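Local atomic coordinates of trans-4-hydroxy-L-proline dehydratase (Clostridioides difficile 70-100-2010, PDB entry 6VXC), a protein that uses a glycyl radical to dehydrate trans-4-hydroxy-L-proline to (S)-1-pyrroline-5-carboxylate in the anaerobic breakdown of hydroxyproline. Residues T468-T480 with A512-K524. Residues are numbered along the deposited sequence; the frame is centred on the assembly and turned at random.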
loop_
_atom_site.group_PDB
_atom_site.type_symbol
_atom_site.label_atom_id
_atom_site.label_comp_id
_atom_site.label_asym_id
_atom_site.label_seq_id
_atom_site.Cartn_x
_atom_site.Cartn_y
_atom_site.Cartn_z
ATOM N N THR A 468 -0.071 7.023 -8.100
ATOM C CA THR A 468 -0.767 6.940 -9.385
ATOM C C THR A 468 -0.320 5.775 -10.265
ATOM O O THR A 468 -1.011 5.475 -11.245
ATOM C CB THR A 468 -0.637 8.259 -10.185
ATOM O OG1 THR A 468 0.723 8.484 -10.559
ATOM C CG2 THR A 468 -1.153 9.473 -9.389
ATOM N N GLY A 469 0.792 5.121 -9.956
ATOM C CA GLY A 469 1.250 3.966 -10.701
ATOM C C GLY A 469 2.767 3.887 -10.729
ATOM O O GLY A 469 3.470 4.866 -10.511
ATOM N N TYR A 470 3.271 2.684 -11.034
ATOM C CA TYR A 470 4.709 2.417 -11.144
ATOM C C TYR A 470 5.238 2.861 -12.512
ATOM O O TYR A 470 4.520 2.840 -13.509
ATOM C CB TYR A 470 4.997 0.920 -10.946
ATOM C CG TYR A 470 4.468 0.399 -9.638
ATOM C CD1 TYR A 470 5.173 0.584 -8.457
ATOM C CD2 TYR A 470 3.239 -0.228 -9.579
ATOM C CE1 TYR A 470 4.659 0.130 -7.239
ATOM C CE2 TYR A 470 2.711 -0.678 -8.379
ATOM C CZ TYR A 470 3.426 -0.502 -7.208
ATOM O OH TYR A 470 2.901 -0.950 -6.018
ATOM N N MET A 471 6.510 3.260 -12.542
ATOM C CA MET A 471 7.182 3.722 -13.750
ATOM C C MET A 471 8.364 2.799 -14.024
ATOM O O MET A 471 9.235 2.636 -13.165
ATOM C CB MET A 471 7.654 5.171 -13.591
ATOM C CG MET A 471 8.267 5.795 -14.853
ATOM S SD MET A 471 7.132 5.919 -16.231
ATOM C CE MET A 471 5.793 6.880 -15.524
ATOM N N ASN A 472 8.414 2.239 -15.232
ATOM C CA ASN A 472 9.381 1.208 -15.609
ATOM C C ASN A 472 10.663 1.905 -16.077
ATOM O O ASN A 472 10.911 2.090 -17.265
ATOM C CB ASN A 472 8.772 0.309 -16.696
ATOM C CG ASN A 472 9.577 -0.974 -16.951
ATOM O OD1 ASN A 472 10.754 -1.081 -16.577
ATOM N ND2 ASN A 472 8.947 -1.941 -17.633
ATOM N N ILE A 473 11.489 2.337 -15.113
ATOM C CA ILE A 473 12.683 3.109 -15.467
ATOM C C ILE A 473 13.625 2.306 -16.352
ATOM O O ILE A 473 14.153 2.863 -17.323
ATOM C CB ILE A 473 13.357 3.660 -14.206
ATOM C CG1 ILE A 473 12.349 4.484 -13.414
ATOM C CG2 ILE A 473 14.549 4.508 -14.573
ATOM C CD1 ILE A 473 12.867 4.912 -12.080
ATOM N N PRO A 474 13.899 1.029 -16.081
ATOM C CA PRO A 474 14.774 0.261 -16.985
ATOM C C PRO A 474 14.256 0.198 -18.418
ATOM O O PRO A 474 15.049 0.264 -19.361
ATOM C CB PRO A 474 14.812 -1.130 -16.326
ATOM C CG PRO A 474 14.530 -0.864 -14.852
ATOM C CD PRO A 474 13.520 0.262 -14.878
ATOM N N LYS A 475 12.948 0.054 -18.614
ATOM C CA LYS A 475 12.441 0.016 -19.983
ATOM C C LYS A 475 12.534 1.382 -20.661
ATOM O O LYS A 475 12.600 1.447 -21.887
ATOM C CB LYS A 475 11.013 -0.501 -20.011
ATOM C CG LYS A 475 10.528 -0.904 -21.414
ATOM C CD LYS A 475 9.240 -1.713 -21.335
ATOM C CE LYS A 475 8.698 -2.104 -22.715
ATOM N NZ LYS A 475 9.458 -3.240 -23.305
ATOM N N ILE A 476 12.581 2.468 -19.896
ATOM C CA ILE A 476 12.860 3.760 -20.509
ATOM C C ILE A 476 14.268 3.774 -21.096
ATOM O O ILE A 476 14.491 4.331 -22.178
ATOM C CB ILE A 476 12.634 4.892 -19.493
ATOM C CG1 ILE A 476 11.131 4.972 -19.162
ATOM C CG2 ILE A 476 13.188 6.231 -20.016
ATOM C CD1 ILE A 476 10.782 5.986 -18.085
ATOM N N LEU A 477 15.239 3.147 -20.416
ATOM C CA LEU A 477 16.552 2.996 -21.041
ATOM C C LEU A 477 16.454 2.112 -22.281
ATOM O O LEU A 477 17.070 2.405 -23.309
ATOM C CB LEU A 477 17.579 2.426 -20.050
ATOM C CG LEU A 477 18.998 2.185 -20.613
ATOM C CD1 LEU A 477 19.659 3.479 -21.086
ATOM C CD2 LEU A 477 19.895 1.506 -19.594
ATOM N N GLU A 478 15.655 1.045 -22.212
ATOM C CA GLU A 478 15.499 0.188 -23.381
ATOM C C GLU A 478 14.987 0.980 -24.576
ATOM O O GLU A 478 15.558 0.896 -25.669
ATOM C CB GLU A 478 14.558 -0.977 -23.061
ATOM C CG GLU A 478 14.387 -1.994 -24.197
ATOM C CD GLU A 478 13.560 -3.211 -23.778
ATOM O OE1 GLU A 478 12.350 -3.066 -23.531
ATOM O OE2 GLU A 478 14.132 -4.316 -23.683
ATOM N N LEU A 479 13.971 1.821 -24.364
ATOM C CA LEU A 479 13.486 2.682 -25.439
ATOM C C LEU A 479 14.594 3.585 -25.953
ATOM O O LEU A 479 14.744 3.749 -27.164
ATOM C CB LEU A 479 12.295 3.529 -24.966
ATOM C CG LEU A 479 10.958 2.889 -24.562
ATOM C CD1 LEU A 479 9.918 3.984 -24.279
ATOM C CD2 LEU A 479 10.443 1.908 -25.607
ATOM N N THR A 480 15.376 4.175 -25.042
ATOM C CA THR A 480 16.509 5.016 -25.429
ATOM C C THR A 480 17.466 4.270 -26.349
ATOM O O THR A 480 17.944 4.825 -27.344
ATOM C CB THR A 480 17.267 5.501 -24.180
ATOM O OG1 THR A 480 16.369 6.152 -23.282
ATOM C CG2 THR A 480 18.411 6.468 -24.552
ATOM N N ALA A 512 19.929 11.587 -23.860
ATOM C CA ALA A 512 18.860 10.914 -24.592
ATOM C C ALA A 512 17.924 10.166 -23.646
ATOM O O ALA A 512 16.699 10.206 -23.809
ATOM C CB ALA A 512 19.455 9.947 -25.626
ATOM N N PHE A 513 18.486 9.478 -22.649
ATOM C CA PHE A 513 17.656 8.818 -21.644
ATOM C C PHE A 513 16.761 9.813 -20.920
ATOM O O PHE A 513 15.574 9.545 -20.698
ATOM C CB PHE A 513 18.538 8.088 -20.631
ATOM C CG PHE A 513 17.818 7.687 -19.361
ATOM C CD1 PHE A 513 17.000 6.572 -19.335
ATOM C CD2 PHE A 513 17.953 8.447 -18.207
ATOM C CE1 PHE A 513 16.335 6.203 -18.169
ATOM C CE2 PHE A 513 17.285 8.099 -17.038
ATOM C CZ PHE A 513 16.471 6.976 -17.017
ATOM N N LYS A 514 17.324 10.956 -20.518
ATOM C CA LYS A 514 16.534 11.963 -19.823
ATOM C C LYS A 514 15.411 12.504 -20.703
ATOM O O LYS A 514 14.313 12.788 -20.203
ATOM C CB LYS A 514 17.447 13.087 -19.334
ATOM C CG LYS A 514 18.330 12.665 -18.152
ATOM C CD LYS A 514 18.920 13.870 -17.420
ATOM C CE LYS A 514 20.011 14.569 -18.232
ATOM N NZ LYS A 514 20.700 15.686 -17.501
ATOM N N LYS A 515 15.639 12.596 -22.015
ATOM C CA LYS A 515 14.562 13.013 -22.910
ATOM C C LYS A 515 13.475 11.950 -23.005
ATOM O O LYS A 515 12.286 12.281 -23.008
ATOM C CB LYS A 515 15.094 13.330 -24.305
ATOM C CG LYS A 515 15.943 14.580 -24.407
ATOM C CD LYS A 515 16.272 14.814 -25.879
ATOM C CE LYS A 515 17.416 15.775 -26.077
ATOM N NZ LYS A 515 17.711 15.866 -27.535
ATOM N N GLN A 516 13.852 10.668 -23.078
ATOM C CA GLN A 516 12.825 9.635 -23.058
ATOM C C GLN A 516 12.042 9.679 -21.753
ATOM O O GLN A 516 10.815 9.570 -21.758
ATOM C CB GLN A 516 13.441 8.258 -23.271
ATOM C CG GLN A 516 14.081 8.071 -24.632
ATOM C CD GLN A 516 13.069 7.770 -25.712
ATOM O OE1 GLN A 516 11.868 7.650 -25.452
ATOM N NE2 GLN A 516 13.553 7.624 -26.933
ATOM N N LEU A 517 12.738 9.883 -20.631
ATOM C CA LEU A 517 12.085 9.992 -19.331
ATOM C C LEU A 517 11.085 11.145 -19.302
ATOM O O LEU A 517 9.956 10.987 -18.830
ATOM C CB LEU A 517 13.143 10.178 -18.247
ATOM C CG LEU A 517 12.722 10.305 -16.789
ATOM C CD1 LEU A 517 11.890 9.110 -16.402
ATOM C CD2 LEU A 517 13.975 10.397 -15.921
ATOM N N HIS A 518 11.515 12.324 -19.756
ATOM C CA HIS A 518 10.644 13.495 -19.786
ATOM C C HIS A 518 9.375 13.200 -20.568
ATOM O O HIS A 518 8.272 13.511 -20.122
ATOM C CB HIS A 518 11.395 14.686 -20.395
ATOM C CG HIS A 518 10.549 15.913 -20.592
ATOM N ND1 HIS A 518 10.069 16.671 -19.542
ATOM C CD2 HIS A 518 10.116 16.524 -21.721
ATOM C CE1 HIS A 518 9.379 17.693 -20.017
ATOM N NE2 HIS A 518 9.392 17.628 -21.334
ATOM N N TYR A 519 9.517 12.572 -21.734
ATOM C CA TYR A 519 8.350 12.255 -22.550
ATOM C C TYR A 519 7.417 11.292 -21.826
ATOM O O TYR A 519 6.199 11.493 -21.789
ATOM C CB TYR A 519 8.807 11.658 -23.874
ATOM C CG TYR A 519 7.686 11.220 -24.792
ATOM C CD1 TYR A 519 6.857 12.155 -25.404
ATOM C CD2 TYR A 519 7.486 9.880 -25.076
ATOM C CE1 TYR A 519 5.851 11.762 -26.261
ATOM C CE2 TYR A 519 6.484 9.469 -25.930
ATOM C CZ TYR A 519 5.666 10.416 -26.521
ATOM O OH TYR A 519 4.664 10.024 -27.373
ATOM N N MET A 520 7.979 10.233 -21.237
ATOM C CA MET A 520 7.131 9.229 -20.601
ATOM C C MET A 520 6.437 9.800 -19.364
ATOM O O MET A 520 5.270 9.479 -19.093
ATOM C CB MET A 520 7.976 7.993 -20.263
ATOM C CG MET A 520 7.180 6.709 -20.012
ATOM S SD MET A 520 6.019 6.277 -21.338
ATOM C CE MET A 520 7.134 6.293 -22.727
ATOM N N ILE A 521 7.137 10.645 -18.603
ATOM C CA ILE A 521 6.506 11.304 -17.464
ATOM C C ILE A 521 5.413 12.266 -17.944
ATOM O O ILE A 521 4.318 12.321 -17.369
ATOM C CB ILE A 521 7.561 12.014 -16.591
ATOM C CG1 ILE A 521 8.575 11.005 -16.006
ATOM C CG2 ILE A 521 6.886 12.800 -15.465
ATOM C CD1 ILE A 521 7.943 9.865 -15.245
ATOM N N ASP A 522 5.681 13.029 -19.007
ATOM C CA ASP A 522 4.641 13.898 -19.557
ATOM C C ASP A 522 3.390 13.095 -19.918
ATOM O O ASP A 522 2.268 13.512 -19.616
ATOM C CB ASP A 522 5.160 14.644 -20.788
ATOM C CG ASP A 522 5.877 15.943 -20.446
ATOM O OD1 ASP A 522 5.901 16.347 -19.268
ATOM O OD2 ASP A 522 6.416 16.576 -21.382
ATOM N N ILE A 523 3.566 11.937 -20.565
ATOM C CA ILE A 523 2.423 11.098 -20.933
ATOM C C ILE A 523 1.652 10.668 -19.691
ATOM O O ILE A 523 0.416 10.720 -19.657
ATOM C CB ILE A 523 2.886 9.873 -21.739
ATOM C CG1 ILE A 523 3.341 10.277 -23.131
ATOM C CG2 ILE A 523 1.777 8.811 -21.810
ATOM C CD1 ILE A 523 3.870 9.088 -23.913
ATOM N N LYS A 524 2.375 10.176 -18.678
ATOM C CA LYS A 524 1.743 9.683 -17.455
ATOM C C LYS A 524 0.996 10.796 -16.729
ATOM O O LYS A 524 -0.121 10.600 -16.252
ATOM C CB LYS A 524 2.801 9.057 -16.544
ATOM C CG LYS A 524 2.309 8.630 -15.159
ATOM C CD LYS A 524 1.251 7.540 -15.239
ATOM C CE LYS A 524 0.930 6.991 -13.848
ATOM N NZ LYS A 524 -0.321 6.191 -13.828
#
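Ile-476 and Phe-513 interlock where the axes of segments 473-480 and 512-524 approach to 8.8 Å at 119°, and each is a knob in the other's hole. Ile-476, set among Phe-513, Gln-516, Leu-517 and Met-520, suits its place because its beta branch divides the work: CG2, anti to the backbone N, lies 3.6 Å from Phe-513 CE1, while CD1 reaches Leu-517 CD1 at 3.7 Å. The flat Phe-513 ring slots between Ile-473, Ile-476, Leu-477 and Thr-480, meeting Ile-473 CG2 edge-on.

Two flexible methionines continue the packing. Met-471, on the strand and bent at chi2 and chi3, brings CE to 3.7 Å from Ile-521 CD1 and SD to 3.9 Å from Met-520 CG; the similarly bent Met-520 carries its own CE to Leu-479 CD1.

Polar groups are few. Thr-480 OG1 donates to Ile-476 O (2.8 Å) within its own helix and also lies against Gln-516 CG, while CG2 meets Ala-512 CB. Farther back along strand 463-472, Lys-524 slides past Thr-468 in the opposite direction and gives NZ to Thr-468 O (2.8 Å), from 56° above the carbonyl plane; the same ammonium also bonds Thr-170 O and forms a salt bridge with Glu-171. Glycine suits position 469 because its backbone angles would jam a CB against the preceding carbonyl O, and a CB would also crowd NZ.

The chemistry thus implies a largely apolar joint, its one cross-contact charge probably offset by Glu-171, packing helix 506-538 against outermost strand 463-472 and the following helix in this pyruvate formate lyase-like fold.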